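Local atomic coordinates of MHC class I antigen (PDB entry 5H5Z), a protein that probably presents short peptides to T cells of the grass carp, holding them in a groove of its own while paired with beta-2-microglobulin. Residues Tyr96-Asn101 with Asn158-Trp163; Leu127-Ala132 with Ala147-Asn152. All blocks are in the same frame, centred on the assembly; numbering follows the deposited sequence.

Contact 1. Residues Tyr96-Asn101 with Asn158-Trp163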
ATOM      1  N   TYR A  96      12.849   4.899  -4.823  1.00 17.11           N
ATOM      2  CA  TYR A  96      14.067   5.134  -4.084  1.00 16.11           C
ATOM      3  C   TYR A  96      13.699   5.644  -2.715  1.00 17.53           C
ATOM      4  O   TYR A  96      12.589   6.136  -2.506  1.00 18.18           O
ATOM      5  CB  TYR A  96      14.989   6.127  -4.812  1.00 16.63           C
ATOM      6  CG  TYR A  96      14.435   7.520  -5.001  1.00 17.02           C
ATOM      7  CD1 TYR A  96      14.656   8.521  -4.043  1.00 18.08           C
ATOM      8  CD2 TYR A  96      13.725   7.859  -6.159  1.00 17.01           C
ATOM      9  CE1 TYR A  96      14.163   9.806  -4.223  1.00 18.60           C
ATOM     10  CE2 TYR A  96      13.229   9.143  -6.346  1.00 17.34           C
ATOM     11  CZ  TYR A  96      13.452  10.108  -5.376  1.00 17.22           C
ATOM     12  OH  TYR A  96      12.965  11.378  -5.560  1.00 21.13           O
ATOM     13  N   GLY A  97      14.632   5.538  -1.782  1.00 16.62           N
ATOM     14  CA  GLY A  97      14.367   6.037  -0.453  1.00 18.13           C
ATOM     15  C   GLY A  97      15.434   5.671   0.534  1.00 16.24           C
ATOM     16  O   GLY A  97      16.380   4.960   0.202  1.00 17.22           O
ATOM     17  N   CYS A  98      15.257   6.155   1.760  1.00 16.37           N
ATOM     18  CA  CYS A  98      16.237   5.974   2.813  1.00 17.35           C
ATOM     19  C   CYS A  98      15.532   5.593   4.100  1.00 18.03           C
ATOM     20  O   CYS A  98      14.346   5.886   4.288  1.00 20.23           O
ATOM     21  CB  CYS A  98      17.054   7.260   3.015  1.00 18.98           C
ATOM     22  SG  CYS A  98      16.076   8.751   3.369  1.00 22.27           S
ATOM     23  N   GLU A  99      16.242   4.930   4.965  1.00 18.87           N
ATOM     24  CA  GLU A  99      15.745   4.582   6.291  1.00 19.28           C
ATOM     25  C   GLU A  99      16.714   5.032   7.356  1.00 19.87           C
ATOM     26  O   GLU A  99      17.838   4.806   7.235  1.00 21.72           O
ATOM     27  CB  GLU A  99      15.651   3.085   6.437  1.00 26.15           C
ATOM     28  CG  GLU A  99      14.775   2.443   5.395  1.00 36.63           C
ATOM     29  CD  GLU A  99      14.480   0.967   5.668  1.00 62.65           C
ATOM     30  OE1 GLU A  99      13.313   0.692   5.952  1.00 64.50           O
ATOM     31  OE2 GLU A  99      15.372   0.104   5.562  1.00 59.12           O
ATOM     32  N   LEU A 100      16.185   5.564   8.425  1.00 19.34           N
ATOM     33  CA  LEU A 100      16.968   5.847   9.581  1.00 19.08           C
ATOM     34  C   LEU A 100      16.578   4.959  10.753  1.00 19.97           C
ATOM     35  O   LEU A 100      15.493   5.021  11.176  1.00 21.94           O
ATOM     36  CB  LEU A 100      16.770   7.323   9.949  1.00 21.87           C
ATOM     37  CG  LEU A 100      17.449   7.854  11.194  1.00 25.43           C
ATOM     38  CD1 LEU A 100      18.934   7.811  11.051  1.00 26.50           C
ATOM     39  CD2 LEU A 100      16.959   9.253  11.405  1.00 28.13           C
ATOM     40  N   ASN A 101      17.481   4.107  11.169  1.00 22.23           N
ATOM     41  CA  ASN A 101      17.303   3.237  12.334  1.00 29.71           C
ATOM     42  C   ASN A 101      17.578   3.966  13.660  1.00 36.09           C
ATOM     43  O   ASN A 101      18.048   5.024  13.616  1.00 36.56           O
ATOM     44  CB  ASN A 101      18.191   2.018  12.175  1.00 36.74           C
ATOM     45  CG  ASN A 101      18.118   1.430  10.801  1.00 39.73           C
ATOM     46  OD1 ASN A 101      19.113   1.300  10.120  1.00 43.88           O
ATOM     47  ND2 ASN A 101      16.937   1.094  10.372  1.00 37.48           N
ATOM     48  N   ASN A 158      22.654  11.551   2.525  1.00 22.32           N
ATOM     49  CA  ASN A 158      22.695  12.900   3.082  1.00 22.88           C
ATOM     50  C   ASN A 158      21.352  13.607   2.969  1.00 21.17           C
ATOM     51  O   ASN A 158      20.596  13.656   3.935  1.00 22.06           O
ATOM     52  CB  ASN A 158      23.824  13.706   2.438  1.00 24.18           C
ATOM     53  CG  ASN A 158      25.179  13.039   2.598  1.00 25.99           C
ATOM     54  OD1 ASN A 158      25.678  12.387   1.675  1.00 28.69           O
ATOM     55  ND2 ASN A 158      25.778  13.188   3.774  1.00 22.72           N
ATOM     56  N   THR A 159      21.045  14.114   1.777  1.00 21.69           N
ATOM     57  CA  THR A 159      19.815  14.867   1.521  1.00 22.13           C
ATOM     58  C   THR A 159      18.542  14.151   2.008  1.00 20.08           C
ATOM     59  O   THR A 159      17.707  14.745   2.706  1.00 18.97           O
ATOM     60  CB  THR A 159      19.692  15.176   0.018  1.00 24.28           C
ATOM     61  OG1 THR A 159      20.926  15.738  -0.454  1.00 25.35           O
ATOM     62  CG2 THR A 159      18.540  16.137  -0.257  1.00 25.28           C
ATOM     63  N   CYS A 160      18.403  12.883   1.627  1.00 19.52           N
ATOM     64  CA  CYS A 160      17.240  12.067   1.998  1.00 17.85           C
ATOM     65  C   CYS A 160      17.069  11.966   3.523  1.00 18.19           C
ATOM     66  O   CYS A 160      15.969  12.178   4.053  1.00 18.36           O
ATOM     67  CB  CYS A 160      17.357  10.671   1.369  1.00 18.67           C
ATOM     68  SG  CYS A 160      15.883   9.631   1.511  1.00 22.49           S
ATOM     69  N   ILE A 161      18.158  11.639   4.215  1.00 18.27           N
ATOM     70  CA  ILE A 161      18.155  11.487   5.678  1.00 19.97           C
ATOM     71  C   ILE A 161      17.912  12.828   6.379  1.00 19.36           C
ATOM     72  O   ILE A 161      17.170  12.904   7.365  1.00 20.93           O
ATOM     73  CB  ILE A 161      19.463  10.805   6.165  1.00 20.46           C
ATOM     74  CG1 ILE A 161      19.508   9.328   5.726  1.00 19.50           C
ATOM     75  CG2 ILE A 161      19.659  10.946   7.671  1.00 21.92           C
ATOM     76  CD1 ILE A 161      18.437   8.433   6.347  1.00 21.77           C
ATOM     77  N   GLU A 162      18.512  13.893   5.859  1.00 19.96           N
ATOM     78  CA  GLU A 162      18.317  15.228   6.437  1.00 19.63           C
ATOM     79  C   GLU A 162      16.835  15.617   6.431  1.00 19.82           C
ATOM     80  O   GLU A 162      16.294  16.109   7.440  1.00 21.84           O
ATOM     81  CB  GLU A 162      19.167  16.260   5.689  1.00 24.50           C
ATOM     82  CG  GLU A 162      20.665  16.094   5.914  1.00 25.03           C
ATOM     83  CD  GLU A 162      21.507  16.791   4.862  1.00 37.38           C
ATOM     84  OE1 GLU A 162      21.014  17.741   4.214  1.00 46.43           O
ATOM     85  OE2 GLU A 162      22.677  16.388   4.684  1.00 47.11           O
ATOM     86  N   TRP A 163      16.176  15.361   5.303  1.00 19.82           N
ATOM     87  CA  TRP A 163      14.756  15.659   5.156  1.00 19.29           C
ATOM     88  C   TRP A 163      13.876  14.693   5.943  1.00 18.41           C
ATOM     89  O   TRP A 163      12.888  15.113   6.545  1.00 18.31           O
ATOM     90  CB  TRP A 163      14.357  15.715   3.678  1.00 17.70           C
ATOM     91  CG  TRP A 163      14.705  17.036   3.065  1.00 22.38           C
ATOM     92  CD1 TRP A 163      15.788  17.322   2.293  1.00 26.81           C
ATOM     93  CD2 TRP A 163      13.971  18.254   3.201  1.00 22.49           C
ATOM     94  NE1 TRP A 163      15.780  18.653   1.933  1.00 31.43           N
ATOM     95  CE2 TRP A 163      14.671  19.248   2.478  1.00 29.15           C
ATOM     96  CE3 TRP A 163      12.783  18.604   3.860  1.00 22.73           C
ATOM     97  CZ2 TRP A 163      14.221  20.570   2.392  1.00 28.18           C
ATOM     98  CZ3 TRP A 163      12.339  19.925   3.778  1.00 27.24           C
ATOM     99  CH2 TRP A 163      13.058  20.888   3.045  1.00 27.88           C
TER
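A disulfide ties the strand Tyr96-Leu100 to the helical turn Asn158-Trp163 and makes the tight end of this contact. Cys98 SG and Cys160 SG are bonded at 2.1 Å, with the CB-S-S-CB torsion at -88°, close to the relaxed right-angle value. Cys98 puts its sulfur in the crowded position between its own N and carbonyl carbon (chi1 56°), while on the helix the sulfur of Cys160 lies anti to the backbone N. Cys98 CA and Cys160 CA, 6.2 Å apart, are the closest CA pair, and the strand and helix segments cross at -58°. Alongside the bridge Ile161 reaches toward the strand with its CD1, which lies 3.8 Å from Cys98 CB and equally 3.8 Å from Glu99 O.

Further along the strand the packing loosens, and both Glu99 and Leu100 are partly exposed. Leu100 offers only its CB to this methyl, 4.1 Å from Ile161 CD1, and the CA-CB bond of Glu99 points away from the helix.

Such a bridge between the sheet floor and the alpha-2 helix is a hallmark of the MHC class I groove. Strand 90-100 runs in the middle of the eight-stranded sheet, between strands 3-13 and 106-114; Leu5 of the former touches both cysteines, Thr106 of the latter touches Ile161, and Tyr96 hydrogen-bonds the backbone of the bound peptide.

Contact 2. Residues Leu127-Ala132 with Ala147-Asn152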
ATOM      1  N   LEU A 127      29.293   1.470  -6.039  1.00 35.68           N
ATOM      2  CA  LEU A 127      28.984   2.602  -6.919  1.00 36.09           C
ATOM      3  C   LEU A 127      28.786   2.149  -8.366  1.00 33.79           C
ATOM      4  O   LEU A 127      29.308   2.753  -9.308  1.00 34.10           O
ATOM      5  CB  LEU A 127      30.056   3.699  -6.806  1.00 36.10           C
ATOM      6  CG  LEU A 127      30.064   4.485  -5.492  1.00 37.83           C
ATOM      7  CD1 LEU A 127      31.367   5.251  -5.317  1.00 46.56           C
ATOM      8  CD2 LEU A 127      28.868   5.424  -5.433  1.00 36.35           C
ATOM      9  N   THR A 128      28.027   1.067  -8.522  1.00 31.88           N
ATOM     10  CA  THR A 128      27.721   0.509  -9.831  1.00 28.24           C
ATOM     11  C   THR A 128      26.227   0.238  -9.941  1.00 29.42           C
ATOM     12  O   THR A 128      25.512   0.212  -8.932  1.00 29.84           O
ATOM     13  CB  THR A 128      28.492  -0.805 -10.094  1.00 34.35           C
ATOM     14  OG1 THR A 128      28.218  -1.745  -9.045  1.00 34.98           O
ATOM     15  CG2 THR A 128      29.997  -0.550 -10.186  1.00 32.08           C
ATOM     16  N   TRP A 129      25.766   0.050 -11.173  1.00 28.08           N
ATOM     17  CA  TRP A 129      24.377  -0.279 -11.448  1.00 27.38           C
ATOM     18  C   TRP A 129      24.258  -1.714 -11.932  1.00 29.73           C
ATOM     19  O   TRP A 129      24.896  -2.105 -12.910  1.00 28.48           O
ATOM     20  CB  TRP A 129      23.795   0.685 -12.483  1.00 27.60           C
ATOM     21  CG  TRP A 129      23.643   2.066 -11.939  1.00 28.52           C
ATOM     22  CD1 TRP A 129      24.562   3.080 -11.988  1.00 29.88           C
ATOM     23  CD2 TRP A 129      22.512   2.584 -11.233  1.00 25.16           C
ATOM     24  NE1 TRP A 129      24.066   4.200 -11.364  1.00 25.81           N
ATOM     25  CE2 TRP A 129      22.811   3.925 -10.887  1.00 23.41           C
ATOM     26  CE3 TRP A 129      21.270   2.050 -10.862  1.00 22.77           C
ATOM     27  CZ2 TRP A 129      21.910   4.739 -10.195  1.00 21.44           C
ATOM     28  CZ3 TRP A 129      20.375   2.855 -10.171  1.00 22.96           C
ATOM     29  CH2 TRP A 129      20.702   4.186  -9.836  1.00 23.34           C
ATOM     30  N   THR A 130      23.449  -2.497 -11.228  1.00 26.32           N
ATOM     31  CA  THR A 130      23.168  -3.866 -11.638  1.00 27.85           C
ATOM     32  C   THR A 130      22.118  -3.845 -12.740  1.00 26.83           C
ATOM     33  O   THR A 130      21.007  -3.355 -12.537  1.00 26.99           O
ATOM     34  CB  THR A 130      22.696  -4.719 -10.447  1.00 28.18           C
ATOM     35  OG1 THR A 130      23.686  -4.663  -9.416  1.00 31.96           O
ATOM     36  CG2 THR A 130      22.482  -6.180 -10.863  1.00 28.26           C
ATOM     37  N   ALA A 131      22.500  -4.356 -13.910  1.00 24.77           N
ATOM     38  CA  ALA A 131      21.611  -4.461 -15.060  1.00 24.53           C
ATOM     39  C   ALA A 131      20.940  -5.832 -15.066  1.00 26.29           C
ATOM     40  O   ALA A 131      21.619  -6.859 -15.045  1.00 28.10           O
ATOM     41  CB  ALA A 131      22.394  -4.246 -16.349  1.00 23.07           C
ATOM     42  N   ALA A 132      19.609  -5.843 -15.087  1.00 26.91           N
ATOM     43  CA  ALA A 132      18.839  -7.095 -15.025  1.00 29.46           C
ATOM     44  C   ALA A 132      18.806  -7.863 -16.347  1.00 33.67           C
ATOM     45  O   ALA A 132      18.586  -9.078 -16.365  1.00 40.80           O
ATOM     46  CB  ALA A 132      17.426  -6.825 -14.534  1.00 32.10           C
ATOM     47  N   ALA A 147      28.592   9.276 -13.556  1.00 26.80           N
ATOM     48  CA  ALA A 147      28.680   9.256 -12.084  1.00 27.88           C
ATOM     49  C   ALA A 147      27.323   9.303 -11.369  1.00 27.25           C
ATOM     50  O   ALA A 147      27.206   9.844 -10.254  1.00 29.11           O
ATOM     51  CB  ALA A 147      29.610  10.355 -11.574  1.00 28.34           C
ATOM     52  N   VAL A 148      26.315   8.707 -12.005  1.00 29.59           N
ATOM     53  CA  VAL A 148      24.942   8.693 -11.491  1.00 28.65           C
ATOM     54  C   VAL A 148      24.849   7.998 -10.129  1.00 26.39           C
ATOM     55  O   VAL A 148      24.138   8.475  -9.244  1.00 25.93           O
ATOM     56  CB  VAL A 148      23.955   8.050 -12.501  1.00 28.72           C
ATOM     57  CG1 VAL A 148      22.558   7.931 -11.902  1.00 25.83           C
ATOM     58  CG2 VAL A 148      23.901   8.867 -13.784  1.00 27.79           C
ATOM     59  N   ALA A 149      25.568   6.886  -9.966  1.00 25.42           N
ATOM     60  CA  ALA A 149      25.606   6.157  -8.689  1.00 25.50           C
ATOM     61  C   ALA A 149      26.109   7.040  -7.552  1.00 24.97           C
ATOM     62  O   ALA A 149      25.552   7.044  -6.448  1.00 22.97           O
ATOM     63  CB  ALA A 149      26.475   4.916  -8.809  1.00 27.60           C
ATOM     64  N   GLU A 150      27.168   7.793  -7.830  1.00 26.83           N
ATOM     65  CA  GLU A 150      27.723   8.710  -6.843  1.00 27.42           C
ATOM     66  C   GLU A 150      26.702   9.762  -6.405  1.00 24.61           C
ATOM     67  O   GLU A 150      26.558  10.026  -5.202  1.00 26.45           O
ATOM     68  CB  GLU A 150      29.002   9.371  -7.375  1.00 27.53           C
ATOM     69  CG  GLU A 150      30.231   8.465  -7.391  1.00 31.81           C
ATOM     70  CD  GLU A 150      30.317   7.558  -8.613  1.00 34.72           C
ATOM     71  OE1 GLU A 150      29.332   7.454  -9.378  1.00 35.82           O
ATOM     72  OE2 GLU A 150      31.386   6.941  -8.811  1.00 39.39           O
ATOM     73  N   GLN A 151      25.995  10.352  -7.374  1.00 23.88           N
ATOM     74  CA  GLN A 151      25.000  11.388  -7.081  1.00 22.76           C
ATOM     75  C   GLN A 151      23.887  10.805  -6.226  1.00 22.91           C
ATOM     76  O   GLN A 151      23.496  11.389  -5.210  1.00 21.31           O
ATOM     77  CB  GLN A 151      24.419  11.986  -8.367  1.00 25.70           C
ATOM     78  CG  GLN A 151      23.677  13.312  -8.180  1.00 27.45           C
ATOM     79  CD  GLN A 151      22.279  13.176  -7.594  1.00 27.84           C
ATOM     80  OE1 GLN A 151      21.822  14.048  -6.845  1.00 29.81           O
ATOM     81  NE2 GLN A 151      21.589  12.088  -7.932  1.00 26.21           N
ATOM     82  N   ASN A 152      23.392   9.646  -6.658  1.00 22.56           N
ATOM     83  CA  ASN A 152      22.304   8.953  -5.990  1.00 20.53           C
ATOM     84  C   ASN A 152      22.673   8.549  -4.563  1.00 20.62           C
ATOM     85  O   ASN A 152      21.886   8.757  -3.645  1.00 23.80           O
ATOM     86  CB  ASN A 152      21.893   7.717  -6.799  1.00 21.58           C
ATOM     87  CG  ASN A 152      21.077   8.053  -8.042  1.00 21.74           C
ATOM     88  OD1 ASN A 152      20.574   7.151  -8.695  1.00 22.68           O
ATOM     89  ND2 ASN A 152      20.932   9.341  -8.366  1.00 21.11           N
TER
HETATM   90  O   HOH W   1      29.400   5.126 -10.976  1.00 36.15           O
HETATM   91  O   HOH W   2      26.831   5.533 -11.934  1.00 30.09           O
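The Trp129 indole points its pyrrole and benzo edge at the first turn of the helix that begins at Val148. With CG anti to the carbonyl carbon (chi1 -69°), the indole meets Asn152 at its edge: Asn152 OD1 lies in the ring plane, 3.1 Å from Trp129 CZ2, where the weakly positive C-H rim would probably suit the oxygen. The amide plane of Asn152 stands 82° from the ring. Val148 crosses the indole at about a right angle and sets its CG1 3.7 Å from Trp129 CZ2, whereas the methyl of Ala149 packs off the ring plane, its CB 3.6 Å from Trp129 NE1.

Two donors, Trp129 NE1 and Ala149 N, face each other here and are reconciled by a water in the ring plane: it accepts a 2.7 Å hydrogen bond from Ala149 N and a weak one from Trp129 NE1. This is the break in the alpha-2 helix of the class I platform, where Ala147 closes helix 134-145 in a Schellman motif and also occupies the N-cap position of helix 148-170; Trp143 of the preceding helix meets the Trp129 ring edge-to-face.

At the start of the strand, Leu127 and Glu150 lie across each other at about a right angle. Glu150 lays its CG 3.9 Å from Leu127 CD2, and its bend at chi2 (83°) sets Glu150 OE2 3.9 Å from Leu127 CD1. A second water can donate to Glu150 OE1, at 2.8 Å, or to Leu127 O, with more acceptors in reach than it has protons. Leu127 and Thr128 form a G1 beta bulge facing Asp123.

In the fold
Both contacts press helix 148-170 onto the same eight-stranded antiparallel sheet, in the peptide-binding alpha-1/alpha-2 platform. Contact 2 holds the beginning of the helix against an edge strand, 128-131; contact 1 holds a turn farther along it against the central strand 90-100. Their centres are about 17 Å apart and their nearest atoms about 7 Å, so they do not touch. In sequence contact 2 is nested inside the loop that contact 1 closes, the order being segments 96-101, 127-132, 147-152 and 158-163. The helix is therefore pinned at two places along the groove wall, and the bound peptide reaches residues of both.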